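Local coordinates for protein VP1 (Polyomavirus HPyV6, PDB 4PCG) that builds, as a jelly-roll major coat protein assembled into pentamers, the capsid of the virus and probably serves in attachment to host-cell receptors, at residues 112-117 with 253-258; 153-156 with 160-163; 211-214 with 220-223. All blocks are in the same frame, centred on the assembly; numbering follows the deposited sequence. Where two conformers were deposited one is given.

In the fold
Three contacts tie loops and an interrupted strand into the jelly-roll part of VP1 held in this chain. Contact 1 spans the greatest length of chain, and both other contacts fall within the residues it encloses. Contacts 1 and 3 lie on opposite sides of the chain's centre, 34 Å apart between centres, yet both reach the same antiparallel sheet. Contact 2 belongs to a surface loop, its centre 30 Å from that of contact 1 and 32 Å from that of contact 3. A sodium ion, bound by Thr48, Thr50, Thr52 and Asp54, lies about 11 Å from the Arg255 side chain of contact 1. All three contacts touch a neighbouring subunit.

Contact 1 of 3, residues 112-117 with 253-258; sequences GVEGSQ and QQRSVQ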
ATOM      1  N   GLY B 112       2.336   7.013 -20.907  1.00 20.00           N
ATOM      2  CA  GLY B 112       2.696   5.794 -20.220  1.00 20.49           C
ATOM      3  C   GLY B 112       1.693   4.658 -20.358  1.00 21.03           C
ATOM      4  O   GLY B 112       0.779   4.668 -21.191  1.00 19.41           O
ATOM      5  N   VAL B 113       1.878   3.660 -19.523  1.00 16.51           N
ATOM      6  CA  VAL B 113       0.948   2.544 -19.465  1.00 16.00           C
ATOM      7  C   VAL B 113       0.081   2.693 -18.227  1.00 18.24           C
ATOM      8  O   VAL B 113       0.559   3.018 -17.121  1.00 18.05           O
ATOM      9  CB  VAL B 113       1.662   1.176 -19.543  1.00 19.14           C
ATOM     10  CG1 VAL B 113       2.804   1.081 -18.572  1.00 23.70           C
ATOM     11  CG2 VAL B 113       0.660   0.036 -19.347  1.00 17.60           C
ATOM     12  N   GLU B 114      -1.224   2.528 -18.420  1.00 18.85           N
ATOM     13  CA  GLU B 114      -2.153   2.546 -17.298  1.00 18.47           C
ATOM     14  C   GLU B 114      -3.451   1.849 -17.667  1.00 19.27           C
ATOM     15  O   GLU B 114      -3.814   1.753 -18.847  1.00 16.18           O
ATOM     16  CB  GLU B 114      -2.416   3.972 -16.815  1.00 27.65           C
ATOM     17  CG  GLU B 114      -2.875   4.916 -17.901  1.00 24.53           C
ATOM     18  CD  GLU B 114      -2.926   6.397 -17.490  1.00 37.32           C
ATOM     19  OE1 GLU B 114      -2.219   6.876 -16.562  1.00 32.85           O
ATOM     20  OE2 GLU B 114      -3.731   7.111 -18.120  1.00 31.01           O
ATOM     21  N   GLY B 115      -4.124   1.337 -16.648  1.00 16.88           N
ATOM     22  CA  GLY B 115      -5.396   0.657 -16.850  1.00 18.17           C
ATOM     23  C   GLY B 115      -5.489  -0.591 -16.005  1.00 17.30           C
ATOM     24  O   GLY B 115      -4.701  -0.784 -15.045  1.00 15.50           O
ATOM     25  N   SER B 116      -6.454  -1.436 -16.356  1.00 15.28           N
ATOM     26  CA  SER B 116      -6.672  -2.680 -15.622  1.00 17.99           C
ATOM     27  C   SER B 116      -5.553  -3.675 -15.882  1.00 14.10           C
ATOM     28  O   SER B 116      -4.977  -3.708 -16.958  1.00 15.24           O
ATOM     29  CB  SER B 116      -8.052  -3.275 -15.950  1.00 18.29           C
ATOM     30  OG  SER B 116      -9.052  -2.453 -15.362  1.00 19.01           O
ATOM     31  N   GLN B 117      -5.244  -4.503 -14.880  1.00 14.80           N
ATOM     32  CA  GLN B 117      -4.049  -5.335 -14.900  1.00 12.58           C
ATOM     33  C   GLN B 117      -4.342  -6.746 -14.424  1.00 13.20           C
ATOM     34  O   GLN B 117      -5.303  -6.981 -13.711  1.00 13.24           O
ATOM     35  CB  GLN B 117      -2.984  -4.748 -13.973  1.00 15.65           C
ATOM     36  CG  GLN B 117      -2.565  -3.311 -14.290  1.00 16.82           C
ATOM     37  CD  GLN B 117      -2.202  -2.503 -13.076  1.00 15.89           C
ATOM     38  OE1 GLN B 117      -1.533  -2.987 -12.165  1.00 17.44           O
ATOM     39  NE2 GLN B 117      -2.596  -1.255 -13.067  1.00 16.35           N
ATOM     40  N   GLN B 253      -9.391   4.456 -31.432  1.00 36.00           N
ATOM     41  CA  GLN B 253      -9.083   3.369 -32.378  1.00 39.16           C
ATOM     42  C   GLN B 253      -7.614   2.877 -32.358  1.00 42.44           C
ATOM     43  O   GLN B 253      -7.262   1.943 -33.093  1.00 38.39           O
ATOM     44  CB  GLN B 253      -9.515   3.762 -33.812  1.00 40.08           C
ATOM     45  CG  GLN B 253      -8.524   4.617 -34.608  1.00 52.69           C
ATOM     46  CD  GLN B 253      -8.473   6.103 -34.236  1.00 58.75           C
ATOM     47  OE1 GLN B 253      -7.566   6.811 -34.680  1.00 63.93           O
ATOM     48  NE2 GLN B 253      -9.442   6.589 -33.446  1.00 45.69           N
ATOM     49  N   GLN B 254      -6.755   3.498 -31.546  1.00 32.63           N
ATOM     50  CA  GLN B 254      -5.368   3.091 -31.491  1.00 33.02           C
ATOM     51  C   GLN B 254      -4.969   2.496 -30.133  1.00 25.38           C
ATOM     52  O   GLN B 254      -3.853   2.051 -29.986  1.00 29.01           O
ATOM     53  CB  GLN B 254      -4.458   4.275 -31.862  1.00 31.62           C
ATOM     54  CG  GLN B 254      -4.521   4.661 -33.339  1.00 40.36           C
ATOM     55  CD  GLN B 254      -3.678   5.887 -33.683  1.00 40.37           C
ATOM     56  OE1 GLN B 254      -2.913   6.399 -32.867  1.00 35.21           O
ATOM     57  NE2 GLN B 254      -3.821   6.359 -34.902  1.00 39.61           N
ATOM     58  N   ARG B 255      -5.896   2.452 -29.183  1.00 24.13           N
ATOM     59  CA  ARG B 255      -5.587   2.035 -27.815  1.00 26.42           C
ATOM     60  C   ARG B 255      -5.433   0.511 -27.736  1.00 23.46           C
ATOM     61  O   ARG B 255      -6.300  -0.187 -28.208  1.00 20.43           O
ATOM     62  CB  ARG B 255      -6.725   2.503 -26.924  1.00 34.35           C
ATOM     63  CG  ARG B 255      -6.385   2.563 -25.463  1.00 32.54           C
ATOM     64  CD  ARG B 255      -6.108   3.985 -24.989  1.00 28.31           C
ATOM     65  NE  ARG B 255      -5.791   3.940 -23.558  1.00 23.83           N
ATOM     66  CZ  ARG B 255      -4.673   4.395 -23.000  1.00 23.47           C
ATOM     67  NH1 ARG B 255      -3.735   5.005 -23.720  1.00 23.22           N
ATOM     68  NH2 ARG B 255      -4.513   4.292 -21.686  1.00 23.98           N
ATOM     69  N   SER B 256      -4.324   0.032 -27.187  1.00 19.48           N
ATOM     70  CA  SER B 256      -3.941  -1.390 -27.207  1.00 20.35           C
ATOM     71  C   SER B 256      -3.557  -1.871 -25.825  1.00 17.77           C
ATOM     72  O   SER B 256      -3.100  -1.078 -25.001  1.00 16.67           O
ATOM     73  CB  SER B 256      -2.753  -1.587 -28.141  1.00 21.99           C
ATOM     74  OG  SER B 256      -3.125  -1.129 -29.442  1.00 28.65           O
ATOM     75  N   VAL B 257      -3.721  -3.171 -25.578  1.00 17.30           N
ATOM     76  CA  VAL B 257      -3.292  -3.765 -24.334  1.00 15.73           C
ATOM     77  C   VAL B 257      -1.766  -3.924 -24.327  1.00 17.28           C
ATOM     78  O   VAL B 257      -1.200  -4.366 -25.311  1.00 16.82           O
ATOM     79  CB  VAL B 257      -3.922  -5.147 -24.121  1.00 16.88           C
ATOM     80  CG1 VAL B 257      -3.335  -5.821 -22.893  1.00 18.71           C
ATOM     81  CG2 VAL B 257      -5.435  -5.028 -24.012  1.00 17.10           C
ATOM     82  N   GLN B 258      -1.129  -3.545 -23.213  1.00 16.30           N
ATOM     83  CA  GLN B 258       0.302  -3.709 -22.976  1.00 15.33           C
ATOM     84  C   GLN B 258       0.529  -4.882 -22.015  1.00 15.80           C
ATOM     85  O   GLN B 258       0.005  -4.880 -20.894  1.00 18.14           O
ATOM     86  CB  GLN B 258       0.876  -2.435 -22.332  1.00 14.64           C
ATOM     87  CG  GLN B 258       2.331  -2.548 -21.916  1.00 17.77           C
ATOM     88  CD  GLN B 258       3.255  -2.430 -23.096  1.00 16.21           C
ATOM     89  OE1 GLN B 258       3.348  -1.368 -23.689  1.00 20.42           O
ATOM     90  NE2 GLN B 258       3.943  -3.500 -23.443  1.00 17.97           N
TER
HETATM   91  O   HOH W   1      -1.806   5.217 -21.454  1.00 26.05           O
HETATM   92  O   HOH W   2      -6.002   3.059 -19.715  1.00 28.15           O
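The Arg255 guanidinium meets the 112-117 loop chiefly through two waters at its edge: both lie in its plane and accept hydrogen bonds from NH2. Water 1 passes the link on to Gly112 O, to which it donates at 2.7 Å, while water 2 bridges to Glu114 O, 2.7 Å from it. Glu114 O itself stands obliquely to the guanidinium, 3.9 Å from Arg255 NH2. The Glu114 carboxylate is turned 77° against the guanidinium, and its OE2 remains 4.6 Å from Arg255 NH2, a separation at which the opposite charges probably still attract, though no salt bridge forms. Both groups also have partners in other subunits: Glu114 OE1 takes the Ser197 N-H of one neighbour, and Arg255 NE bonds Thr109 OG1 of a second, while NH1 bonds Thr246 OG1 of the same chain. Beside this polar patch, Val113 CG2 packs 3.9 Å from Gln258 CB, the side chains crossing at about a right angle. Gln258 CG, anti to the backbone N (chi1 174°), lies 4.0 Å from the same Val113 CG2, and OE1 is hydrogen-bonded to Arg43 NE. The contact thus fastens the loop between strands 109-110 and 117-124 to the start of strand 256-274, with Met238 and Val239 of strand 227-239 packed against Arg255 and Val113.

Contact 2 of 3, residues 153-156 with 160-163; sequences NQPS and IKAT
Neither 153-156 nor 160-163 pairs its backbone with the other; their nearest CA atoms are those of Gln154 and Lys161, 6.0 Å apart. Asn153 has a left-handed backbone conformation (phi 59°), after which Gln154 and Pro155 run extended. On the other side Lys161 is turn-like, with psi at 0°, and the chain straightens again from Ala162 into Thr163. The two CB atoms of Gln154 and Lys161 both point inward and meet at 3.8 Å. Beyond this meeting point the Gln154 side chain passes alongside the Lys161 carbonyl: CG is 3.8 Å from Lys161 O, a van der Waals contact of the methylene with the carbonyl oxygen.

Both segments belong to one long loop of the jelly roll, running from strand 141-142 to strand 163-166. Within it, Gln154 folds over rather than reaching outward. Its CG sits between the backbone N and the carbonyl carbon (chi1 69°), and the bend at chi2 carries the amide toward Thr163. There NE2 comes within 3.5 Å of Thr163 OG1, but at an angle too poor for a hydrogen bond. A water accepts from Gln154 NE2 at 3.0 Å and, weakly, from Thr163 N. The firmer grip comes from the loop itself: NE2 bonds Ser150 O, OE1 takes the Glu152 N-H, and Thr163 OG1 takes the Ser150 N-H, so both amide ends have partners and the amide's rotation is fixed. The exposed Lys161 keeps its chain extended beyond CG, which brings NZ to 4.5 Å from Pro155 CD. The Pro155 ring also packs on Tyr40 of a neighbouring subunit, and a thiocyanate ion, probably from the crystallisation liquor, lies about 4 Å from it.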
ATOM      1  N   ASN B 153     -26.958 -21.378 -21.348  1.00 36.83           N
ATOM      2  CA  ASN B 153     -27.828 -20.520 -20.538  1.00 45.03           C
ATOM      3  C   ASN B 153     -27.453 -20.481 -19.056  1.00 39.31           C
ATOM      4  O   ASN B 153     -28.283 -20.101 -18.228  1.00 40.98           O
ATOM      5  CB  ASN B 153     -29.303 -20.926 -20.674  1.00 49.45           C
ATOM      6  CG  ASN B 153     -29.779 -20.916 -22.116  1.00 58.37           C
ATOM      7  OD1 ASN B 153     -29.590 -19.931 -22.832  1.00 63.00           O
ATOM      8  ND2 ASN B 153     -30.399 -22.008 -22.548  1.00 69.90           N
ATOM      9  N   GLN B 154     -26.214 -20.844 -18.730  1.00 33.23           N
ATOM     10  CA  GLN B 154     -25.752 -20.788 -17.348  1.00 31.33           C
ATOM     11  C   GLN B 154     -25.601 -19.337 -16.924  1.00 34.48           C
ATOM     12  O   GLN B 154     -25.269 -18.484 -17.747  1.00 33.81           O
ATOM     13  CB  GLN B 154     -24.422 -21.542 -17.158  1.00 30.64           C
ATOM     14  CG  GLN B 154     -23.183 -20.924 -17.818  1.00 30.53           C
ATOM     15  CD  GLN B 154     -22.974 -21.383 -19.259  1.00 30.58           C
ATOM     16  OE1 GLN B 154     -23.936 -21.580 -20.003  1.00 34.79           O
ATOM     17  NE2 GLN B 154     -21.701 -21.517 -19.668  1.00 26.75           N
ATOM     18  N   PRO B 155     -25.843 -19.048 -15.633  1.00 33.61           N
ATOM     19  CA  PRO B 155     -25.599 -17.698 -15.109  1.00 34.03           C
ATOM     20  C   PRO B 155     -24.101 -17.355 -15.090  1.00 29.62           C
ATOM     21  O   PRO B 155     -23.272 -18.258 -15.188  1.00 31.56           O
ATOM     22  CB  PRO B 155     -26.207 -17.757 -13.701  1.00 34.02           C
ATOM     23  CG  PRO B 155     -26.146 -19.200 -13.310  1.00 35.85           C
ATOM     24  CD  PRO B 155     -26.293 -19.984 -14.584  1.00 34.34           C
ATOM     25  N   SER B 156     -23.787 -16.063 -14.932  1.00 26.22           N
ATOM     26  CA  SER B 156     -22.454 -15.490 -14.999  0.50 22.49           C
ATOM     27  C   SER B 156     -21.656 -15.665 -13.708  1.00 21.50           C
ATOM     28  O   SER B 156     -21.015 -14.707 -13.228  1.00 20.70           O
ATOM     29  CB  SER B 156     -22.629 -13.990 -15.241  0.50 23.98           C
ATOM     30  OG  SER B 156     -23.669 -13.511 -14.404  0.50 22.58           O
ATOM     31  N   ILE B 160     -21.706 -24.808 -10.593  1.00 26.10           N
ATOM     32  CA  ILE B 160     -21.461 -26.146 -11.156  1.00 29.96           C
ATOM     33  C   ILE B 160     -21.741 -26.212 -12.659  1.00 29.84           C
ATOM     34  O   ILE B 160     -21.213 -27.075 -13.321  1.00 29.27           O
ATOM     35  CB  ILE B 160     -22.248 -27.242 -10.416  1.00 37.61           C
ATOM     36  CG1 ILE B 160     -23.742 -27.090 -10.598  1.00 35.35           C
ATOM     37  CG2 ILE B 160     -21.902 -27.224  -8.932  1.00 40.57           C
ATOM     38  CD1 ILE B 160     -24.490 -28.204  -9.898  1.00 47.49           C
ATOM     39  N   LYS B 161     -22.525 -25.278 -13.196  1.00 27.93           N
ATOM     40  CA  LYS B 161     -22.756 -25.222 -14.656  1.00 32.99           C
ATOM     41  C   LYS B 161     -21.739 -24.391 -15.431  1.00 31.23           C
ATOM     42  O   LYS B 161     -21.845 -24.262 -16.658  1.00 27.14           O
ATOM     43  CB  LYS B 161     -24.146 -24.662 -14.968  1.00 37.41           C
ATOM     44  CG  LYS B 161     -25.316 -25.301 -14.219  1.00 50.71           C
ATOM     45  CD  LYS B 161     -26.586 -24.491 -14.475  1.00 60.61           C
ATOM     46  CE  LYS B 161     -27.653 -24.703 -13.412  1.00 71.38           C
ATOM     47  NZ  LYS B 161     -28.659 -23.607 -13.463  1.00 69.31           N
ATOM     48  N   ALA B 162     -20.754 -23.808 -14.746  1.00 21.93           N
ATOM     49  CA  ALA B 162     -19.778 -22.991 -15.419  1.00 21.95           C
ATOM     50  C   ALA B 162     -18.860 -23.892 -16.222  1.00 23.33           C
ATOM     51  O   ALA B 162     -18.565 -25.020 -15.828  1.00 23.56           O
ATOM     52  CB  ALA B 162     -18.976 -22.170 -14.423  1.00 22.09           C
ATOM     53  N   THR B 163     -18.411 -23.401 -17.357  1.00 20.26           N
ATOM     54  CA  THR B 163     -17.559 -24.178 -18.250  1.00 20.26           C
ATOM     55  C   THR B 163     -16.195 -24.401 -17.628  1.00 20.20           C
ATOM     56  O   THR B 163     -15.500 -23.461 -17.245  1.00 18.37           O
ATOM     57  CB  THR B 163     -17.376 -23.483 -19.610  1.00 21.41           C
ATOM     58  OG1 THR B 163     -18.664 -23.143 -20.132  1.00 23.17           O
ATOM     59  CG2 THR B 163     -16.624 -24.385 -20.582  1.00 22.07           C
TER
HETATM   60  O   HOH W   3     -19.677 -20.361 -17.853  1.00 21.35           O

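Contact 3 of 3, residues 211-214 with 220-223; sequences TPLV and GILC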
ATOM      1  N   THR B 211      10.212 -18.615  -4.339  1.00 21.23           N
ATOM      2  CA  THR B 211       8.906 -18.965  -3.789  1.00 19.42           C
ATOM      3  C   THR B 211       8.836 -20.473  -3.578  1.00 18.23           C
ATOM      4  O   THR B 211       9.014 -21.217  -4.526  1.00 18.11           O
ATOM      5  CB  THR B 211       7.821 -18.560  -4.782  1.00 21.68           C
ATOM      6  OG1 THR B 211       7.803 -17.136  -4.886  1.00 21.71           O
ATOM      7  CG2 THR B 211       6.442 -19.048  -4.334  1.00 26.82           C
ATOM      8  N   PRO B 212       8.567 -20.925  -2.350  1.00 20.30           N
ATOM      9  CA  PRO B 212       8.458 -22.387  -2.171  1.00 21.27           C
ATOM     10  C   PRO B 212       7.189 -22.961  -2.818  1.00 18.86           C
ATOM     11  O   PRO B 212       6.177 -22.274  -2.940  1.00 19.45           O
ATOM     12  CB  PRO B 212       8.447 -22.578  -0.660  1.00 21.35           C
ATOM     13  CG  PRO B 212       8.338 -21.224  -0.052  1.00 29.12           C
ATOM     14  CD  PRO B 212       8.385 -20.168  -1.095  1.00 23.86           C
ATOM     15  N   LEU B 213       7.275 -24.201  -3.277  1.00 19.76           N
ATOM     16  CA  LEU B 213       6.146 -24.883  -3.913  1.00 20.79           C
ATOM     17  C   LEU B 213       5.651 -26.043  -3.052  1.00 21.67           C
ATOM     18  O   LEU B 213       4.782 -26.811  -3.452  1.00 18.92           O
ATOM     19  CB  LEU B 213       6.547 -25.388  -5.297  1.00 17.39           C
ATOM     20  CG  LEU B 213       6.921 -24.349  -6.346  1.00 17.34           C
ATOM     21  CD1 LEU B 213       7.451 -25.032  -7.593  1.00 21.20           C
ATOM     22  CD2 LEU B 213       5.717 -23.477  -6.676  1.00 22.10           C
ATOM     23  N   VAL B 214       6.228 -26.200  -1.875  1.00 21.48           N
ATOM     24  CA  VAL B 214       5.859 -27.322  -1.019  1.00 22.84           C
ATOM     25  C   VAL B 214       4.583 -27.031  -0.220  1.00 25.15           C
ATOM     26  O   VAL B 214       4.331 -25.894   0.163  1.00 23.93           O
ATOM     27  CB  VAL B 214       7.014 -27.769  -0.101  1.00 23.62           C
ATOM     28  CG1 VAL B 214       8.180 -28.278  -0.939  1.00 24.42           C
ATOM     29  CG2 VAL B 214       7.480 -26.647   0.820  1.00 26.95           C
ATOM     30  N   GLY B 220       6.181 -30.957  -2.928  1.00 17.18           N
ATOM     31  CA  GLY B 220       6.080 -30.004  -4.014  1.00 15.82           C
ATOM     32  C   GLY B 220       5.261 -30.555  -5.170  1.00 17.99           C
ATOM     33  O   GLY B 220       4.384 -31.394  -4.971  1.00 18.61           O
ATOM     34  N   ILE B 221       5.533 -30.053  -6.366  1.00 17.39           N
ATOM     35  CA  ILE B 221       4.817 -30.485  -7.571  1.00 17.49           C
ATOM     36  C   ILE B 221       5.439 -31.772  -8.100  1.00 16.76           C
ATOM     37  O   ILE B 221       6.619 -31.802  -8.468  1.00 18.28           O
ATOM     38  CB  ILE B 221       4.874 -29.416  -8.657  1.00 18.42           C
ATOM     39  CG1 ILE B 221       4.316 -28.087  -8.147  1.00 17.48           C
ATOM     40  CG2 ILE B 221       4.123 -29.872  -9.893  1.00 17.00           C
ATOM     41  CD1 ILE B 221       2.923 -28.159  -7.570  1.00 19.07           C
ATOM     42  N   LEU B 222       4.633 -32.825  -8.162  1.00 16.28           N
ATOM     43  CA  LEU B 222       5.118 -34.133  -8.572  1.00 18.95           C
ATOM     44  C   LEU B 222       4.880 -34.274 -10.084  1.00 20.51           C
ATOM     45  O   LEU B 222       3.723 -34.298 -10.526  1.00 20.61           O
ATOM     46  CB  LEU B 222       4.404 -35.237  -7.822  1.00 19.36           C
ATOM     47  CG  LEU B 222       4.570 -35.207  -6.305  1.00 20.89           C
ATOM     48  CD1 LEU B 222       3.863 -36.381  -5.704  1.00 24.13           C
ATOM     49  CD2 LEU B 222       6.035 -35.177  -5.868  1.00 24.55           C
ATOM     50  N   CYS B 223       5.960 -34.392 -10.854  1.00 17.72           N
ATOM     51  CA  CYS B 223       5.853 -34.345 -12.317  1.00 17.89           C
ATOM     52  C   CYS B 223       5.556 -35.715 -12.881  1.00 16.16           C
ATOM     53  O   CYS B 223       6.355 -36.322 -13.580  1.00 19.14           O
ATOM     54  CB  CYS B 223       7.075 -33.653 -12.924  1.00 18.35           C
ATOM     55  SG  CYS B 223       7.132 -31.923 -12.394  1.00 21.87           S
TER
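Strand 211-222 is interrupted where Leu213 and Val214 meet Gly220 and Ile221 across an excursion of the chain. The nearest CA atoms are those of Val214 and Gly220, 4.0 Å apart. Here Gly220 CA directs a C-H at Leu213 O, 3.5 Å away and nearly straight at 160°. Next to it, the CG1 methyl of Val214 rests over the glycine backbone, 3.9 Å from Gly220 N. Although the Val214 CB points away from the other segment, CG1 lies anti to the carbonyl carbon and beside its own backbone N (chi1 -63°), which turns this methyl back toward the glycine.

Both halves pair with strand 79-93 of the jelly-roll sheet: Leu213 bonds through its backbone to Phe86, and Ile221 to the adjacent Ala85, so the residues between are looped out and the strand resumes one position farther along its partner. Leu213 O also accepts from Arg188 NE, and Gly220 N is hydrogen-bonded to Glu84 OE2. On the buried side Leu213 sends its CB toward 220-223, and its CD1 meets Ile221 CG1 loosely, at 4.4 Å. Leu213 also packs on Ala85 and Val88, while Val214 lies against Phe86 and against Arg270 of strand 256-274.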